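Transcriptional regulator containing CBS domains (Streptococcus pneumoniae, PDB 6UOF) probably senses a small-molecule signal, possibly an adenine nucleotide as in many CBS proteins, through its paired CBS domains and adjusts transcription in response. Local coordinates at residues A[18-23]-A[47-52]; A[28-33]-A[37-42]; A[100-103]-A[107-110]. All coordinates share one frame; numbering follows the deposited sequence.

Contact 1: residues A[18-23]-A[47-52]; sequences LRETDT and VVVGVV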
ATOM      1  N   LEU A  18      -0.400  -0.341   7.966  1.00 12.09           N
ATOM      2  CA  LEU A  18       0.108  -1.072   9.150  1.00 13.33           C
ATOM      3  C   LEU A  18       1.486  -0.559   9.544  1.00 12.40           C
ATOM      4  O   LEU A  18       2.165   0.047   8.721  1.00 12.42           O
ATOM      5  CB  LEU A  18       0.164  -2.565   8.842  1.00 14.93           C
ATOM      6  CG  LEU A  18      -1.207  -3.235   8.940  1.00 18.36           C
ATOM      7  CD1 LEU A  18      -1.342  -4.387   7.990  1.00 21.60           C
ATOM      8  CD2 LEU A  18      -1.531  -3.651  10.361  1.00 20.55           C
ATOM      9  N   ARG A  19       1.797  -0.733  10.817  1.00 13.20           N
ATOM     10  CA  ARG A  19       3.147  -0.411  11.331  1.00 13.50           C
ATOM     11  C   ARG A  19       3.940  -1.716  11.368  1.00 13.30           C
ATOM     12  O   ARG A  19       3.327  -2.803  11.586  1.00 13.61           O
ATOM     13  CB  ARG A  19       3.043   0.266  12.694  1.00 13.84           C
ATOM     14  CG  ARG A  19       2.355   1.622  12.601  1.00 14.18           C
ATOM     15  CD  ARG A  19       2.381   2.416  13.899  1.00 15.62           C
ATOM     16  NE  ARG A  19       1.986   3.838  13.743  1.00 16.23           N
ATOM     17  CZ  ARG A  19       0.777   4.332  13.951  1.00 17.39           C
ATOM     18  NH1 ARG A  19       0.545   5.609  13.708  1.00 18.04           N
ATOM     19  NH2 ARG A  19      -0.208   3.557  14.372  1.00 19.27           N
ATOM     20  N   GLU A  20       5.253  -1.632  11.187  1.00 13.81           N
ATOM     21  CA  GLU A  20       6.029  -2.895  11.104  1.00 14.96           C
ATOM     22  C   GLU A  20       5.986  -3.623  12.455  1.00 14.96           C
ATOM     23  O   GLU A  20       6.218  -4.855  12.461  1.00 15.19           O
ATOM     24  CB  GLU A  20       7.404  -2.617  10.511  1.00 16.33           C
ATOM     25  CG  GLU A  20       8.314  -1.932  11.473  1.00 16.96           C
ATOM     26  CD  GLU A  20       9.756  -1.738  11.039  1.00 17.68           C
ATOM     27  OE1 GLU A  20      10.111  -2.111   9.912  1.00 19.70           O
ATOM     28  OE2 GLU A  20      10.518  -1.232  11.850  1.00 18.28           O
ATOM     29  N   THR A  21       5.671  -2.913  13.547  1.00 13.72           N
ATOM     30  CA  THR A  21       5.550  -3.472  14.922  1.00 14.98           C
ATOM     31  C   THR A  21       4.112  -3.907  15.238  1.00 15.46           C
ATOM     32  O   THR A  21       3.898  -4.447  16.336  1.00 16.97           O
ATOM     33  CB  THR A  21       6.108  -2.493  15.957  1.00 16.13           C
ATOM     34  OG1 THR A  21       5.530  -1.221  15.658  1.00 16.43           O
ATOM     35  CG2 THR A  21       7.616  -2.417  15.910  1.00 17.38           C
ATOM     36  N   ASP A  22       3.163  -3.649  14.336  1.00 14.02           N
ATOM     37  CA  ASP A  22       1.817  -4.257  14.477  1.00 14.77           C
ATOM     38  C   ASP A  22       1.958  -5.774  14.260  1.00 13.98           C
ATOM     39  O   ASP A  22       3.041  -6.237  13.833  1.00 13.71           O
ATOM     40  CB  ASP A  22       0.818  -3.646  13.487  1.00 15.05           C
ATOM     41  CG  ASP A  22       0.374  -2.214  13.797  1.00 16.84           C
ATOM     42  OD1 ASP A  22       0.333  -1.861  14.981  1.00 19.55           O
ATOM     43  OD2 ASP A  22       0.034  -1.480  12.839  1.00 18.29           O
ATOM     44  N   THR A  23       0.894  -6.525  14.524  1.00 13.83           N
ATOM     45  CA  THR A  23       0.919  -8.003  14.409  1.00 14.59           C
ATOM     46  C   THR A  23       0.009  -8.474  13.275  1.00 13.95           C
ATOM     47  O   THR A  23      -0.788  -7.693  12.720  1.00 13.65           O
ATOM     48  CB  THR A  23       0.491  -8.632  15.737  1.00 16.07           C
ATOM     49  OG1 THR A  23      -0.885  -8.290  15.907  1.00 17.31           O
ATOM     50  CG2 THR A  23       1.336  -8.183  16.910  1.00 17.00           C
ATOM     51  N   VAL A  47       8.545   5.804   7.260  1.00 11.75           N
ATOM     52  CA  VAL A  47       9.074   5.396   5.932  1.00 11.86           C
ATOM     53  C   VAL A  47       8.427   4.068   5.530  1.00 11.73           C
ATOM     54  O   VAL A  47       8.255   3.171   6.371  1.00 11.76           O
ATOM     55  CB  VAL A  47      10.616   5.307   5.961  1.00 12.84           C
ATOM     56  CG1 VAL A  47      11.187   4.659   4.707  1.00 12.91           C
ATOM     57  CG2 VAL A  47      11.233   6.678   6.158  1.00 14.00           C
ATOM     58  N   VAL A  48       8.056   3.961   4.262  1.00 11.71           N
ATOM     59  CA  VAL A  48       7.491   2.678   3.758  1.00 11.82           C
ATOM     60  C   VAL A  48       8.619   1.643   3.726  1.00 12.57           C
ATOM     61  O   VAL A  48       9.636   1.885   3.063  1.00 15.09           O
ATOM     62  CB  VAL A  48       6.857   2.878   2.378  1.00 12.43           C
ATOM     63  CG1 VAL A  48       6.408   1.554   1.772  1.00 12.81           C
ATOM     64  CG2 VAL A  48       5.693   3.846   2.461  1.00 12.76           C
ATOM     65  N   VAL A  49       8.422   0.523   4.416  1.00 11.47           N
ATOM     66  CA  VAL A  49       9.467  -0.542   4.503  1.00 11.96           C
ATOM     67  C   VAL A  49       8.990  -1.834   3.834  1.00 11.52           C
ATOM     68  O   VAL A  49       9.791  -2.774   3.745  1.00 12.71           O
ATOM     69  CB  VAL A  49       9.857  -0.780   5.967  1.00 12.42           C
ATOM     70  CG1 VAL A  49      10.648   0.394   6.521  1.00 12.89           C
ATOM     71  CG2 VAL A  49       8.662  -1.093   6.852  1.00 12.69           C
ATOM     72  N   GLY A  50       7.736  -1.881   3.397  1.00 11.39           N
ATOM     73  CA  GLY A  50       7.206  -3.087   2.746  1.00 11.58           C
ATOM     74  C   GLY A  50       5.718  -2.954   2.521  1.00 11.40           C
ATOM     75  O   GLY A  50       5.134  -1.882   2.793  1.00 11.04           O
ATOM     76  N   VAL A  51       5.127  -4.019   2.008  1.00 11.27           N
ATOM     77  CA  VAL A  51       3.666  -4.115   1.821  1.00 11.45           C
ATOM     78  C   VAL A  51       3.231  -5.468   2.382  1.00 11.94           C
ATOM     79  O   VAL A  51       4.035  -6.432   2.372  1.00 13.37           O
ATOM     80  CB  VAL A  51       3.278  -3.947   0.341  1.00 12.25           C
ATOM     81  CG1 VAL A  51       3.525  -2.539  -0.181  1.00 13.06           C
ATOM     82  CG2 VAL A  51       3.947  -4.979  -0.553  1.00 14.33           C
ATOM     83  N   VAL A  52       2.023  -5.540   2.894  1.00 11.41           N
ATOM     84  CA  VAL A  52       1.519  -6.822   3.450  1.00 11.94           C
ATOM     85  C   VAL A  52       0.232  -7.188   2.709  1.00 12.69           C
ATOM     86  O   VAL A  52      -0.666  -6.332   2.561  1.00 12.46           O
ATOM     87  CB  VAL A  52       1.368  -6.784   4.985  1.00 13.42           C
ATOM     88  CG1 VAL A  52       0.443  -5.684   5.472  1.00 13.41           C
ATOM     89  CG2 VAL A  52       0.943  -8.128   5.545  1.00 14.97           C
TER
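Between Leu-18 and Glu-20, which reach across to Val-52 and Val-49, the backbone N of Arg-19 donates to OD2 of Asp-22 at 2.8 Å. The bond is nearly straight (167°), yet it arrives well above the carboxylate plane. With the return bond from Asp-22 N to Arg-19 O, it holds a type I turn at the end of strand 18-19, just before Thr-23 caps the following helix.

Strand 39-42 runs between the two segments, completing the mixed sheet of the first CBS domain, so what meets here are side chains reaching over it. CD1 of Leu-18 lies 3.3 Å from CG1 of Val-52, tighter than methyl groups normally come. Val-52 offers this branch because CG1 sits between its own backbone N and carbonyl carbon (chi1 58°), and the two side chains cross at about a right angle. Tyr-27 of helix 24-34 touches both.

The second crossing is mixed in character. Glu-20, its chain extended beyond CG, lays OE1 against CG2 of Val-49 at 3.5 Å, while CB of the glutamate approaches the same methyl at 4.2 Å. Val-41, on the middle strand, also touches Glu-20.

No hydrogen bond joins the segments; each pairs with the middle strand, and their direct contact is van der Waals. A methyl cannot satisfy OE1, but Glu-20 is partly exposed and water may well serve its carboxylate.

Contact 2: residues A[28-33]-A[37-42]; sequences LDLVRK and SRFPVI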
ATOM      1  N   LEU A  28      -5.289  -8.811  10.145  1.00 14.37           N
ATOM      2  CA  LEU A  28      -6.583  -9.504   9.891  1.00 15.54           C
ATOM      3  C   LEU A  28      -7.752  -8.624  10.348  1.00 16.39           C
ATOM      4  O   LEU A  28      -8.784  -8.596   9.643  1.00 16.78           O
ATOM      5  CB  LEU A  28      -6.586 -10.871  10.582  1.00 16.33           C
ATOM      6  CG  LEU A  28      -5.558 -11.870  10.046  1.00 16.45           C
ATOM      7  CD1 LEU A  28      -5.559 -13.152  10.866  1.00 17.66           C
ATOM      8  CD2 LEU A  28      -5.805 -12.181   8.574  1.00 16.70           C
ATOM      9  N   ASP A  29      -7.599  -7.920  11.469  1.00 16.57           N
ATOM     10  CA  ASP A  29      -8.673  -7.022  11.962  1.00 18.29           C
ATOM     11  C   ASP A  29      -8.873  -5.876  10.962  1.00 16.68           C
ATOM     12  O   ASP A  29     -10.044  -5.485  10.723  1.00 17.30           O
ATOM     13  CB  ASP A  29      -8.340  -6.468  13.350  1.00 20.51           C
ATOM     14  CG  ASP A  29      -8.308  -7.502  14.461  1.00 23.68           C
ATOM     15  OD1 ASP A  29      -8.865  -8.612  14.261  1.00 26.32           O
ATOM     16  OD2 ASP A  29      -7.730  -7.192  15.526  1.00 28.20           O
ATOM     17  N   LEU A  30      -7.778  -5.316  10.435  1.00 15.37           N
ATOM     18  CA  LEU A  30      -7.891  -4.169   9.488  1.00 14.63           C
ATOM     19  C   LEU A  30      -8.562  -4.639   8.193  1.00 14.27           C
ATOM     20  O   LEU A  30      -9.344  -3.869   7.606  1.00 14.01           O
ATOM     21  CB  LEU A  30      -6.509  -3.577   9.211  1.00 14.03           C
ATOM     22  CG  LEU A  30      -6.527  -2.234   8.486  1.00 15.10           C
ATOM     23  CD1 LEU A  30      -7.240  -1.174   9.307  1.00 15.77           C
ATOM     24  CD2 LEU A  30      -5.127  -1.789   8.134  1.00 15.55           C
ATOM     25  N   VAL A  31      -8.280  -5.876   7.781  1.00 14.17           N
ATOM     26  CA  VAL A  31      -8.920  -6.409   6.548  1.00 14.50           C
ATOM     27  C   VAL A  31     -10.443  -6.386   6.733  1.00 15.41           C
ATOM     28  O   VAL A  31     -11.157  -5.958   5.809  1.00 15.78           O
ATOM     29  CB  VAL A  31      -8.422  -7.827   6.239  1.00 14.49           C
ATOM     30  CG1 VAL A  31      -9.259  -8.490   5.152  1.00 14.83           C
ATOM     31  CG2 VAL A  31      -6.948  -7.845   5.870  1.00 13.83           C
ATOM     32  N   ARG A  32     -10.935  -6.783   7.899  1.00 15.85           N
ATOM     33  CA  ARG A  32     -12.415  -6.824   8.083  1.00 17.69           C
ATOM     34  C   ARG A  32     -12.998  -5.423   8.279  1.00 18.19           C
ATOM     35  O   ARG A  32     -14.121  -5.189   7.830  1.00 18.92           O
ATOM     36  CB  ARG A  32     -12.738  -7.776   9.223  1.00 20.11           C
ATOM     37  CG  ARG A  32     -12.223  -9.171   8.906  1.00 21.56           C
ATOM     38  CD  ARG A  32     -12.975 -10.278   9.579  1.00 23.98           C
ATOM     39  NE  ARG A  32     -14.349 -10.303   9.112  1.00 26.29           N
ATOM     40  CZ  ARG A  32     -15.277 -11.091   9.618  1.00 28.12           C
ATOM     41  NH1 ARG A  32     -14.966 -11.915  10.605  1.00 30.91           N
ATOM     42  NH2 ARG A  32     -16.513 -11.043   9.154  1.00 29.04           N
ATOM     43  N   LYS A  33     -12.258  -4.511   8.889  1.00 17.30           N
ATOM     44  CA  LYS A  33     -12.782  -3.138   9.105  0.50 17.83           C
ATOM     45  C   LYS A  33     -12.772  -2.353   7.792  1.00 16.71           C
ATOM     46  O   LYS A  33     -13.737  -1.583   7.572  1.00 17.79           O
ATOM     47  CB  LYS A  33     -11.952  -2.408  10.163  0.50 18.61           C
ATOM     48  CG  LYS A  33     -12.280  -2.774  11.602  0.50 20.71           C
ATOM     49  CD  LYS A  33     -11.534  -1.926  12.609  0.50 21.48           C
ATOM     50  CE  LYS A  33     -12.101  -2.038  14.007  0.50 22.96           C
ATOM     51  NZ  LYS A  33     -11.566  -0.983  14.900  0.50 23.27           N
ATOM     52  N   SER A  37      -7.203  -5.887   1.456  1.00 14.26           N
ATOM     53  CA  SER A  37      -6.259  -6.908   2.000  1.00 14.48           C
ATOM     54  C   SER A  37      -4.791  -6.613   1.680  1.00 12.95           C
ATOM     55  O   SER A  37      -3.938  -7.449   2.041  1.00 13.47           O
ATOM     56  CB  SER A  37      -6.621  -8.271   1.502  1.00 15.21           C
ATOM     57  OG  SER A  37      -6.516  -8.325   0.093  1.00 16.11           O
ATOM     58  N   ARG A  38      -4.495  -5.503   1.027  1.00 12.65           N
ATOM     59  CA  ARG A  38      -3.097  -5.164   0.682  1.00 12.82           C
ATOM     60  C   ARG A  38      -2.811  -3.780   1.250  1.00 12.13           C
ATOM     61  O   ARG A  38      -3.477  -2.811   0.863  1.00 12.13           O
ATOM     62  CB  ARG A  38      -2.866  -5.252  -0.820  1.00 14.27           C
ATOM     63  CG  ARG A  38      -3.182  -6.636  -1.364  1.00 16.13           C
ATOM     64  CD  ARG A  38      -2.778  -6.852  -2.801  1.00 18.47           C
ATOM     65  NE  ARG A  38      -3.036  -8.234  -3.166  1.00 22.63           N
ATOM     66  CZ  ARG A  38      -2.779  -8.763  -4.351  1.00 24.37           C
ATOM     67  NH1 ARG A  38      -2.237  -8.029  -5.307  1.00 26.45           N
ATOM     68  NH2 ARG A  38      -3.054 -10.033  -4.573  1.00 26.98           N
ATOM     69  N   PHE A  39      -1.860  -3.727   2.164  1.00 11.09           N
ATOM     70  CA  PHE A  39      -1.583  -2.436   2.843  1.00 10.83           C
ATOM     71  C   PHE A  39      -0.109  -2.089   2.846  1.00 10.64           C
ATOM     72  O   PHE A  39       0.753  -2.973   2.969  1.00 10.84           O
ATOM     73  CB  PHE A  39      -2.025  -2.470   4.307  1.00 10.90           C
ATOM     74  CG  PHE A  39      -3.490  -2.752   4.492  1.00 11.28           C
ATOM     75  CD1 PHE A  39      -4.434  -1.769   4.238  1.00 11.27           C
ATOM     76  CD2 PHE A  39      -3.942  -3.996   4.887  1.00 11.43           C
ATOM     77  CE1 PHE A  39      -5.785  -2.030   4.381  1.00 12.07           C
ATOM     78  CE2 PHE A  39      -5.289  -4.251   5.046  1.00 12.44           C
ATOM     79  CZ  PHE A  39      -6.210  -3.272   4.786  1.00 12.39           C
ATOM     80  N   PRO A  40       0.239  -0.780   2.762  1.00 10.30           N
ATOM     81  CA  PRO A  40       1.623  -0.360   2.974  1.00 10.44           C
ATOM     82  C   PRO A  40       1.967  -0.512   4.455  1.00 10.16           C
ATOM     83  O   PRO A  40       1.116  -0.381   5.321  1.00 10.56           O
ATOM     84  CB  PRO A  40       1.617   1.116   2.573  1.00 10.98           C
ATOM     85  CG  PRO A  40       0.191   1.580   2.872  1.00 11.39           C
ATOM     86  CD  PRO A  40      -0.672   0.369   2.554  1.00 10.48           C
ATOM     87  N   VAL A  41       3.250  -0.746   4.705  1.00 10.36           N
ATOM     88  CA  VAL A  41       3.786  -0.875   6.087  1.00 10.30           C
ATOM     89  C   VAL A  41       4.839   0.204   6.323  1.00 10.58           C
ATOM     90  O   VAL A  41       5.729   0.359   5.483  1.00 10.95           O
ATOM     91  CB  VAL A  41       4.403  -2.263   6.306  1.00 10.60           C
ATOM     92  CG1 VAL A  41       4.795  -2.408   7.758  1.00 10.71           C
ATOM     93  CG2 VAL A  41       3.452  -3.376   5.888  1.00 11.11           C
ATOM     94  N   ILE A  42       4.713   0.896   7.456  1.00 10.81           N
ATOM     95  CA  ILE A  42       5.692   1.966   7.795  1.00 11.15           C
ATOM     96  C   ILE A  42       6.483   1.619   9.054  1.00 11.43           C
ATOM     97  O   ILE A  42       5.989   0.919   9.932  1.00 11.78           O
ATOM     98  CB  ILE A  42       4.993   3.324   7.974  1.00 11.71           C
ATOM     99  CG1 ILE A  42       3.953   3.303   9.099  1.00 12.14           C
ATOM    100  CG2 ILE A  42       4.434   3.803   6.652  1.00 12.19           C
ATOM    101  CD1 ILE A  42       3.395   4.668   9.479  1.00 13.42           C
TER
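Leu-30 and Val-31, consecutive on helix 24-34, approach the Phe-39 ring from two different directions, one over a face and the other at an edge. CD2 of Leu-30 stands 3.7 Å from the centroid of the Phe-39 ring and only 7° off its normal, a nearly axial CH-pi contact in which the methyl is almost equally distant from all six ring carbons. CG of Leu-30 follows more to the side, 3.9 Å from CZ of Phe-39. The leucine gets there by swinging CG opposite its backbone N (chi1 -168°), which extends the branch from the helix toward the strand.

Val-31 meets the rim of the ring instead: its CG2 lies 4.0 Å from CE2 of Phe-39, near the ring plane. The same methyl rests 4.0 Å from CA of Ser-37, covering the backbone that leads into the strand. Met-54 of helix 54-57 touches Val-31 as well.

Contacts at one face and one edge probably limit how the buried ring can tilt. They pack helix 24-34 against the strand that follows it, the arrangement of a beta-alpha-beta unit, here strand 18-19, helix 24-34 and strand 39-42, within the CBS fold.

Contact 3: residues A[100-103]-A[107-110]; sequences VVRS and LLGV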
ATOM      1  N   VAL A 100       1.877   5.601  -2.125  1.00 11.46           N
ATOM      2  CA  VAL A 100       2.224   6.987  -2.532  1.00 11.79           C
ATOM      3  C   VAL A 100       3.115   7.554  -1.431  1.00 12.07           C
ATOM      4  O   VAL A 100       2.689   7.511  -0.269  1.00 11.96           O
ATOM      5  CB  VAL A 100       0.959   7.840  -2.736  1.00 12.09           C
ATOM      6  CG1 VAL A 100       1.302   9.254  -3.176  1.00 12.82           C
ATOM      7  CG2 VAL A 100       0.000   7.185  -3.726  1.00 12.51           C
ATOM      8  N   VAL A 101       4.269   8.100  -1.811  1.00 12.44           N
ATOM      9  CA  VAL A 101       5.245   8.587  -0.799  1.00 12.78           C
ATOM     10  C   VAL A 101       5.746   9.982  -1.153  1.00 13.69           C
ATOM     11  O   VAL A 101       5.717  10.393  -2.320  1.00 14.12           O
ATOM     12  CB  VAL A 101       6.443   7.619  -0.677  1.00 13.52           C
ATOM     13  CG1 VAL A 101       6.009   6.252  -0.185  1.00 14.19           C
ATOM     14  CG2 VAL A 101       7.254   7.523  -1.957  1.00 13.88           C
ATOM     15  N   ARG A 102       6.222  10.658  -0.116  1.00 13.85           N
ATOM     16  CA  ARG A 102       6.979  11.917  -0.293  1.00 14.38           C
ATOM     17  C   ARG A 102       8.382  11.575  -0.819  1.00 14.69           C
ATOM     18  O   ARG A 102       8.759  10.390  -0.845  1.00 14.46           O
ATOM     19  CB  ARG A 102       7.110  12.633   1.052  1.00 14.94           C
ATOM     20  CG  ARG A 102       5.791  12.989   1.715  1.00 15.15           C
ATOM     21  CD  ARG A 102       6.063  13.866   2.935  1.00 15.98           C
ATOM     22  NE  ARG A 102       4.849  14.251   3.633  1.00 16.91           N
ATOM     23  CZ  ARG A 102       4.214  13.521   4.547  1.00 17.12           C
ATOM     24  NH1 ARG A 102       4.662  12.328   4.895  1.00 18.76           N
ATOM     25  NH2 ARG A 102       3.114  14.000   5.112  1.00 19.51           N
ATOM     26  N   SER A 103       9.142  12.597  -1.212  1.00 15.46           N
ATOM     27  CA  SER A 103      10.540  12.429  -1.696  1.00 16.18           C
ATOM     28  C   SER A 103      11.382  11.668  -0.658  1.00 15.32           C
ATOM     29  O   SER A 103      12.263  10.881  -1.073  1.00 15.92           O
ATOM     30  CB  SER A 103      11.130  13.777  -2.045  1.00 17.48           C
ATOM     31  OG  SER A 103      12.503  13.689  -2.424  1.00 19.24           O
ATOM     32  N   LEU A 107       5.115   7.716   4.014  1.00 12.13           N
ATOM     33  CA  LEU A 107       3.794   7.366   3.428  1.00 11.70           C
ATOM     34  C   LEU A 107       2.801   8.535   3.398  1.00 11.81           C
ATOM     35  O   LEU A 107       2.573   9.162   4.442  1.00 12.61           O
ATOM     36  CB  LEU A 107       3.190   6.212   4.232  1.00 11.66           C
ATOM     37  CG  LEU A 107       1.875   5.648   3.688  1.00 11.74           C
ATOM     38  CD1 LEU A 107       2.073   4.997   2.328  1.00 11.71           C
ATOM     39  CD2 LEU A 107       1.280   4.660   4.664  1.00 12.07           C
ATOM     40  N   LEU A 108       2.162   8.710   2.239  1.00 11.86           N
ATOM     41  CA  LEU A 108       1.021   9.638   2.060  1.00 12.37           C
ATOM     42  C   LEU A 108      -0.275   8.829   1.954  1.00 12.43           C
ATOM     43  O   LEU A 108      -1.324   9.291   2.441  1.00 13.49           O
ATOM     44  CB  LEU A 108       1.229  10.473   0.798  1.00 13.18           C
ATOM     45  CG  LEU A 108       2.341  11.514   0.882  1.00 14.22           C
ATOM     46  CD1 LEU A 108       2.603  12.102  -0.488  1.00 15.15           C
ATOM     47  CD2 LEU A 108       1.992  12.587   1.898  1.00 15.84           C
ATOM     48  N   GLY A 109      -0.239   7.688   1.270  1.00 12.09           N
ATOM     49  CA  GLY A 109      -1.472   6.915   1.067  1.00 12.24           C
ATOM     50  C   GLY A 109      -1.255   5.901  -0.021  1.00 12.01           C
ATOM     51  O   GLY A 109      -0.123   5.420  -0.177  1.00 11.65           O
ATOM     52  N   VAL A 110      -2.310   5.584  -0.760  1.00 11.76           N
ATOM     53  CA  VAL A 110      -2.197   4.558  -1.835  1.00 12.04           C
ATOM     54  C   VAL A 110      -3.007   4.965  -3.054  1.00 12.03           C
ATOM     55  O   VAL A 110      -3.933   5.790  -2.944  1.00 12.89           O
ATOM     56  CB  VAL A 110      -2.711   3.189  -1.362  1.00 12.83           C
ATOM     57  CG1 VAL A 110      -2.078   2.724  -0.066  1.00 13.17           C
ATOM     58  CG2 VAL A 110      -4.232   3.152  -1.274  1.00 14.36           C
TER
HETATM   59  O   HOH W   1       3.870  10.024   6.822  1.00 21.04           O
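Arg-102 meets Leu-108 through a chain that leaves with CG opposite its own carbonyl carbon (chi1 -59°), runs extended to NE and then turns its guanidinium about the last bond (chi4 84°). That turn presents a flat face to the leucine, whose own CG likewise departs opposite its carbonyl carbon. The setting is a beta hairpin of strands 97-101 and 107-112 interrupted by a classic beta bulge, in which Leu-108 and Gly-109 together face Val-100.

The bulge is read most directly at Val-100 O. Leu-108 N donates to this oxygen at 2.8 Å, and Gly-109 N adds a weak bond to Val-100 O at 3.3 Å, so one carbonyl serves two successive amides. In the other direction Val-100 N binds Gly-109 O at 2.8 Å. A helix-like psi of -39° at Leu-108 makes the extra residue fit, and beyond it the pairing resumes one residue out of step, with Val-101 opposite Leu-107. On its far side the bulged strand also bonds through its backbone to Ser-12 and Arg-10.

Side chains fill the space beside these bonds. CG1 of Val-100 reaches CD1 of Leu-108 at 4.1 Å, while CG2 of Val-100 packs against the backbone C of Val-110 at 3.8 Å. Nearer the turn, CD2 of Leu-108 sits over the guanidinium centre, 3.6 Å from CZ of Arg-102, giving the charged group an apolar floor.

Its polar rim is used too. NH1 bonds to OG1 of Thr-106 in the connecting turn, and a water in the guanidinium plane accepts from Arg-102 NH1 at 3.1 Å while donating to Leu-107 O at 2.8 Å.

In the fold
From the N terminus, contact 1 opens first, at strand 18-19, and closes only when the chain reaches strand 48-52. Contact 2 forms and closes within that interval, as helix 24-34 folds back on strand 39-42; this strand then lies between the two outer strands of contact 1 and bonds to both. Contact 1 has closed well before contact 3 opens. That last contact closes a short hairpin in the second CBS domain, in series with the others, and the early strand 10-11 joins its sheet. The two sheets meet where Val-48 packs on Val-101, and Pro-40 and Ile-42 on Leu-107, consistent with the usual pairing of two CBS domains in one module.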